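Long-range contacts in tryptophanyl-tRNA synthetase (PDB 3A04), which charges tRNA(Trp) with L-tryptophan at the cost of ATP, releasing AMP and diphosphate: residues Gly76-Gly81 / Ala107-Glu112; Phe148-Asn153 / Lys365-Pro370. One frame throughout, in Å; residues are numbered along the deposited sequence.

Contact 1 (Gly76-Gly81 / Ala107-Glu112); sequences GFMPSG and AIADAE
Met78 reaches across to Ala109 and Glu112 with the end of a folded side chain. Its CB sets out away from the 107-112 segment, and CG lies anti to the backbone N (chi1 174°). Bends at the next two torsions (52° and 64°) then bring the tip back: SD comes within 4.1 Å of Ala109 O, and CE does most of the touching. That methyl lies 3.7 Å from Glu112 CG and 4.1 Å from Ala109 CB, and the Met78 side chain crosses the extended Glu112 chain at about a right angle.

Next to it two parallel strands end side by side. Phe77 N donates to Ala107 O at 2.9 Å, and Ala109 N returns the bond to Phe77 O at 2.8 Å. Past the last bridge both segments turn, each through an inverse gamma turn, centred on Pro79 and Ala109. The Pro79 ring lays CG against Ile108 CG2 at 4.0 Å, while helix 121-139 packs on both residues. Pro79 also opens the HIGH motif of the nucleotide-binding fold, in which strand 72-77, helix 85-99 and strand 103-108 form a beta-alpha-beta unit. The main-chain bonds thus fix the strand end just before the motif, whereas Pro79 itself is placed against Ile108 and Ala109 by apolar contact, a link that depends on shape rather than charge.

Contact 2 (Phe148-Asn153 / Lys365-Pro370); sequences FYFQTN and KLVEPP
Asn153 ND2 holds two oxygens of Glu368 at once. One N-H runs nearly straight (176°) to the carboxylate oxygen OE2 at 3.2 Å, arriving from above the carboxylate plane; the other goes to the backbone O of Glu368 at 2.9 Å, from above the carbonyl plane. Both acceptors lie close to the amide plane, which suits a planar donor, and CG anti to the backbone N (chi1 -159°) sits on the Glu368 side. On its other branch OD1 accepts from a water that also donates weakly to OE2. An alanine here would probably leave the Glu368 carbonyl and carboxylate without this shared donor and let the glutamate side chain turn more freely.

Beside this polar grip, Pro370 sets CD over one face of the Phe150 ring, 4.0 Å from its centroid and shifted toward the rim, a CH-pi contact, while its CG rests 3.5 Å from Thr152 OG1. Val367 crosses the same ring at about a right angle, with CB 3.8 Å from Phe150 CE2, and its CG1 reaches Phe148 CB at 3.6 Å. Phe148 and Phe150 belong to strand 147-150, an outermost strand of the chain's central sheet, and the tail that follows the long helix 334-364 lies against them. A second water accepts from Phe148 N and lies within hydrogen-bonding distance of Leu366 O.

Further out, Ile133, Ile137 and Ala128 of helix 121-139 pack on the two phenylalanines. The Thr152 hydroxyl is probably hydrogen-bonded to Asp110, and also bonds to Arg121, while Arg160 of the second subunit bonds to Thr152 O and packs on Asn153 and Pro370.

Both segments of contact 1 come before those of contact 2 along the chain, and the two centres lie 11 Å apart on the same side of the chain's centre. They share one sheet: strands 72-77, 103-108 and 147-150 are consecutive parallel neighbours, so contact 1 joins the first two and contact 2 covers the third, at the sheet's edge, with the C-terminal tail. Main-chain pairing of Ile108 with Tyr149 and a probable hydrogen bond between Asp110 and Thr152 connect them directly. Helix 121-139 packs on both. The edge strand carrying contact 2 is thus next to strand 103-108 of contact 1, and the second subunit touches both contacts.

Contact 1 (Gly76-Gly81 / Ala107-Glu112)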
loop_
_atom_site.group_PDB
_atom_site.type_symbol
_atom_site.label_atom_id
_atom_site.label_comp_id
_atom_site.label_asym_id
_atom_site.label_seq_id
_atom_site.Cartn_x
_atom_site.Cartn_y
_atom_site.Cartn_z
ATOM N N GLY A 76 -14.302 -11.436 -0.109
ATOM C CA GLY A 76 -13.922 -10.708 1.070
ATOM C C GLY A 76 -15.118 -10.282 1.904
ATOM O O GLY A 76 -16.213 -10.072 1.347
ATOM N N PHE A 77 -14.880 -10.062 3.206
ATOM C CA PHE A 77 -15.905 -9.569 4.169
ATOM C C PHE A 77 -15.308 -8.409 4.960
ATOM O O PHE A 77 -14.133 -8.437 5.435
ATOM C CB PHE A 77 -16.341 -10.651 5.179
ATOM C CG PHE A 77 -17.116 -11.788 4.555
ATOM C CD1 PHE A 77 -16.457 -12.867 4.025
ATOM C CD2 PHE A 77 -18.486 -11.700 4.405
ATOM C CE1 PHE A 77 -17.139 -13.884 3.316
ATOM C CE2 PHE A 77 -19.229 -12.813 3.766
ATOM C CZ PHE A 77 -18.538 -13.838 3.222
ATOM N N MET A 78 -16.116 -7.387 5.069
ATOM C CA MET A 78 -15.913 -6.207 5.921
ATOM C C MET A 78 -16.305 -6.581 7.348
ATOM O O MET A 78 -17.487 -6.960 7.580
ATOM C CB MET A 78 -16.799 -5.051 5.394
ATOM C CG MET A 78 -16.803 -3.766 6.307
ATOM S SD MET A 78 -15.162 -3.135 6.740
ATOM C CE MET A 78 -14.612 -2.685 5.119
ATOM N N PRO A 79 -15.346 -6.534 8.306
ATOM C CA PRO A 79 -15.690 -6.954 9.694
ATOM C C PRO A 79 -16.342 -5.827 10.467
ATOM O O PRO A 79 -15.712 -5.247 11.326
ATOM C CB PRO A 79 -14.346 -7.288 10.313
ATOM C CG PRO A 79 -13.343 -6.298 9.590
ATOM C CD PRO A 79 -13.883 -6.311 8.147
ATOM N N SER A 80 -17.604 -5.526 10.140
ATOM C CA SER A 80 -18.323 -4.462 10.740
ATOM C C SER A 80 -19.746 -5.019 10.953
ATOM O O SER A 80 -20.319 -5.568 9.984
ATOM C CB SER A 80 -18.480 -3.360 9.684
ATOM O OG SER A 80 -19.053 -2.228 10.319
ATOM N N GLY A 81 -20.327 -4.842 12.154
ATOM C CA GLY A 81 -21.735 -5.230 12.353
ATOM C C GLY A 81 -21.943 -6.720 12.358
ATOM O O GLY A 81 -20.991 -7.504 12.351
ATOM N N ALA A 107 -11.039 -13.357 2.447
ATOM C CA ALA A 107 -10.269 -12.219 2.920
ATOM C C ALA A 107 -11.115 -11.458 3.959
ATOM O O ALA A 107 -12.311 -11.216 3.739
ATOM C CB ALA A 107 -9.949 -11.266 1.739
ATOM N N ILE A 108 -10.478 -11.079 5.064
ATOM C CA ILE A 108 -11.011 -10.112 5.995
ATOM C C ILE A 108 -10.472 -8.744 5.708
ATOM O O ILE A 108 -9.253 -8.478 5.839
ATOM C CB ILE A 108 -10.685 -10.546 7.452
ATOM C CG1 ILE A 108 -11.126 -11.999 7.707
ATOM C CG2 ILE A 108 -11.174 -9.472 8.459
ATOM C CD1 ILE A 108 -12.745 -12.265 7.745
ATOM N N ALA A 109 -11.383 -7.829 5.345
ATOM C CA ALA A 109 -11.016 -6.442 5.011
ATOM C C ALA A 109 -10.723 -5.534 6.145
ATOM O O ALA A 109 -11.309 -4.467 6.216
ATOM C CB ALA A 109 -12.137 -5.827 4.029
ATOM N N ASP A 110 -9.803 -5.936 7.073
ATOM C CA ASP A 110 -9.528 -5.128 8.245
ATOM C C ASP A 110 -8.723 -3.862 7.971
ATOM O O ASP A 110 -8.818 -2.902 8.735
ATOM C CB ASP A 110 -8.783 -5.978 9.355
ATOM C CG ASP A 110 -7.317 -6.308 8.977
ATOM O OD1 ASP A 110 -7.038 -6.760 7.823
ATOM O OD2 ASP A 110 -6.398 -6.204 9.873
ATOM N N ALA A 111 -7.938 -3.813 6.862
ATOM C CA ALA A 111 -7.259 -2.596 6.497
ATOM C C ALA A 111 -8.316 -1.515 6.052
ATOM O O ALA A 111 -8.322 -0.344 6.512
ATOM C CB ALA A 111 -6.239 -2.906 5.305
ATOM N N GLU A 112 -9.236 -1.935 5.211
ATOM C CA GLU A 112 -10.312 -1.028 4.795
ATOM C C GLU A 112 -11.170 -0.608 5.994
ATOM O O GLU A 112 -11.562 0.592 6.113
ATOM C CB GLU A 112 -11.161 -1.682 3.716
ATOM C CG GLU A 112 -12.186 -0.707 3.137
ATOM C CD GLU A 112 -13.025 -1.332 2.001
ATOM O OE1 GLU A 112 -12.644 -2.403 1.443
ATOM O OE2 GLU A 112 -14.021 -0.674 1.627
#

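Contact 2 (Phe148-Asn153 / Lys365-Pro370)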
loop_
_atom_site.group_PDB
_atom_site.type_symbol
_atom_site.label_atom_id
_atom_site.label_comp_id
_atom_site.label_asym_id
_atom_site.label_seq_id
_atom_site.Cartn_x
_atom_site.Cartn_y
_atom_site.Cartn_z
ATOM N N PHE A 148 -8.397 -18.461 5.504
ATOM C CA PHE A 148 -8.857 -17.131 5.942
ATOM C C PHE A 148 -7.600 -16.276 6.141
ATOM O O PHE A 148 -6.608 -16.803 6.656
ATOM C CB PHE A 148 -9.515 -17.210 7.319
ATOM C CG PHE A 148 -10.802 -18.093 7.348
ATOM C CD1 PHE A 148 -12.034 -17.537 7.021
ATOM C CD2 PHE A 148 -10.737 -19.440 7.694
ATOM C CE1 PHE A 148 -13.238 -18.315 7.048
ATOM C CE2 PHE A 148 -11.959 -20.244 7.752
ATOM C CZ PHE A 148 -13.175 -19.656 7.424
ATOM N N TYR A 149 -7.701 -14.943 5.889
ATOM C CA TYR A 149 -6.584 -14.075 6.165
ATOM C C TYR A 149 -7.024 -12.685 6.356
ATOM O O TYR A 149 -8.147 -12.302 5.874
ATOM C CB TYR A 149 -5.518 -14.185 5.042
ATOM C CG TYR A 149 -5.933 -13.509 3.755
ATOM C CD1 TYR A 149 -5.688 -12.128 3.547
ATOM C CD2 TYR A 149 -6.604 -14.255 2.783
ATOM C CE1 TYR A 149 -6.079 -11.490 2.287
ATOM C CE2 TYR A 149 -7.034 -13.670 1.527
ATOM C CZ TYR A 149 -6.736 -12.276 1.327
ATOM O OH TYR A 149 -7.161 -11.636 0.189
ATOM N N PHE A 150 -6.132 -11.885 6.963
ATOM C CA PHE A 150 -6.364 -10.453 7.176
ATOM C C PHE A 150 -5.525 -9.689 6.140
ATOM O O PHE A 150 -4.366 -10.077 5.915
ATOM C CB PHE A 150 -5.870 -9.983 8.547
ATOM C CG PHE A 150 -6.656 -10.539 9.690
ATOM C CD1 PHE A 150 -7.808 -9.898 10.137
ATOM C CD2 PHE A 150 -6.261 -11.719 10.322
ATOM C CE1 PHE A 150 -8.559 -10.442 11.275
ATOM C CE2 PHE A 150 -7.042 -12.263 11.447
ATOM C CZ PHE A 150 -8.133 -11.628 11.880
ATOM N N GLN A 151 -6.141 -8.686 5.524
ATOM C CA GLN A 151 -5.458 -7.777 4.589
ATOM C C GLN A 151 -4.182 -7.206 5.246
ATOM O O GLN A 151 -3.216 -6.987 4.535
ATOM C CB GLN A 151 -6.298 -6.553 4.202
ATOM C CG GLN A 151 -7.531 -6.916 3.328
ATOM C CD GLN A 151 -8.402 -5.696 3.053
ATOM O OE1 GLN A 151 -8.495 -4.768 3.841
ATOM N NE2 GLN A 151 -9.099 -5.750 1.930
ATOM N N THR A 152 -4.173 -7.038 6.557
ATOM C CA THR A 152 -3.060 -6.366 7.187
ATOM C C THR A 152 -2.052 -7.421 7.651
ATOM O O THR A 152 -1.076 -7.076 8.338
ATOM C CB THR A 152 -3.426 -5.477 8.410
ATOM O OG1 THR A 152 -4.004 -6.298 9.428
ATOM C CG2 THR A 152 -4.372 -4.278 8.044
ATOM N N ASN A 153 -2.273 -8.667 7.323
ATOM C CA ASN A 153 -1.293 -9.671 7.790
ATOM C C ASN A 153 -1.021 -10.734 6.761
ATOM O O ASN A 153 -0.983 -11.937 7.057
ATOM C CB ASN A 153 -1.726 -10.294 9.163
ATOM C CG ASN A 153 -0.552 -10.911 9.916
ATOM O OD1 ASN A 153 0.582 -10.489 9.712
ATOM N ND2 ASN A 153 -0.800 -11.922 10.759
ATOM N N LYS A 365 -8.033 -20.144 16.249
ATOM C CA LYS A 365 -6.902 -20.945 15.793
ATOM C C LYS A 365 -6.722 -21.016 14.275
ATOM O O LYS A 365 -5.741 -21.549 13.790
ATOM C CB LYS A 365 -7.056 -22.353 16.354
ATOM C CG LYS A 365 -7.294 -22.385 17.851
ATOM C CD LYS A 365 -7.072 -23.829 18.387
ATOM C CE LYS A 365 -7.739 -24.058 19.763
ATOM N NZ LYS A 365 -8.505 -25.357 19.848
ATOM N N LEU A 366 -7.652 -20.479 13.499
ATOM C CA LEU A 366 -7.547 -20.549 12.035
ATOM C C LEU A 366 -6.832 -19.330 11.409
ATOM O O LEU A 366 -6.609 -19.272 10.169
ATOM C CB LEU A 366 -8.930 -20.679 11.402
ATOM C CG LEU A 366 -9.839 -21.747 12.012
ATOM C CD1 LEU A 366 -11.163 -21.704 11.229
ATOM C CD2 LEU A 366 -9.176 -23.118 11.919
ATOM N N VAL A 367 -6.478 -18.366 12.244
ATOM C CA VAL A 367 -5.845 -17.142 11.754
ATOM C C VAL A 367 -4.761 -16.650 12.688
ATOM O O VAL A 367 -4.761 -16.997 13.855
ATOM C CB VAL A 367 -6.850 -16.021 11.552
ATOM C CG1 VAL A 367 -7.762 -16.354 10.369
ATOM C CG2 VAL A 367 -7.649 -15.759 12.819
ATOM N N GLU A 368 -3.828 -15.868 12.151
ATOM C CA GLU A 368 -2.861 -15.166 12.984
ATOM C C GLU A 368 -3.302 -13.721 12.996
ATOM O O GLU A 368 -3.227 -13.015 11.970
ATOM C CB GLU A 368 -1.419 -15.281 12.431
ATOM C CG GLU A 368 -0.370 -14.647 13.407
ATOM C CD GLU A 368 1.088 -14.557 12.787
ATOM O OE1 GLU A 368 1.779 -15.604 12.715
ATOM O OE2 GLU A 368 1.515 -13.426 12.399
ATOM N N PRO A 369 -3.779 -13.269 14.122
ATOM C CA PRO A 369 -4.185 -11.868 14.106
ATOM C C PRO A 369 -2.944 -10.939 13.958
ATOM O O PRO A 369 -1.872 -11.286 14.399
ATOM C CB PRO A 369 -4.818 -11.660 15.476
ATOM C CG PRO A 369 -4.994 -13.075 16.051
ATOM C CD PRO A 369 -4.083 -13.975 15.380
ATOM N N PRO A 370 -3.117 -9.754 13.355
ATOM C CA PRO A 370 -1.981 -8.895 13.190
ATOM C C PRO A 370 -1.572 -8.391 14.591
ATOM O O PRO A 370 -2.437 -8.190 15.476
ATOM C CB PRO A 370 -2.557 -7.733 12.377
ATOM C CG PRO A 370 -4.076 -7.812 12.634
ATOM C CD PRO A 370 -4.296 -9.268 12.607
HETATM O O HOH W 1 -7.024 -20.091 7.499
HETATM O O HOH W 2 3.017 -11.344 10.282
#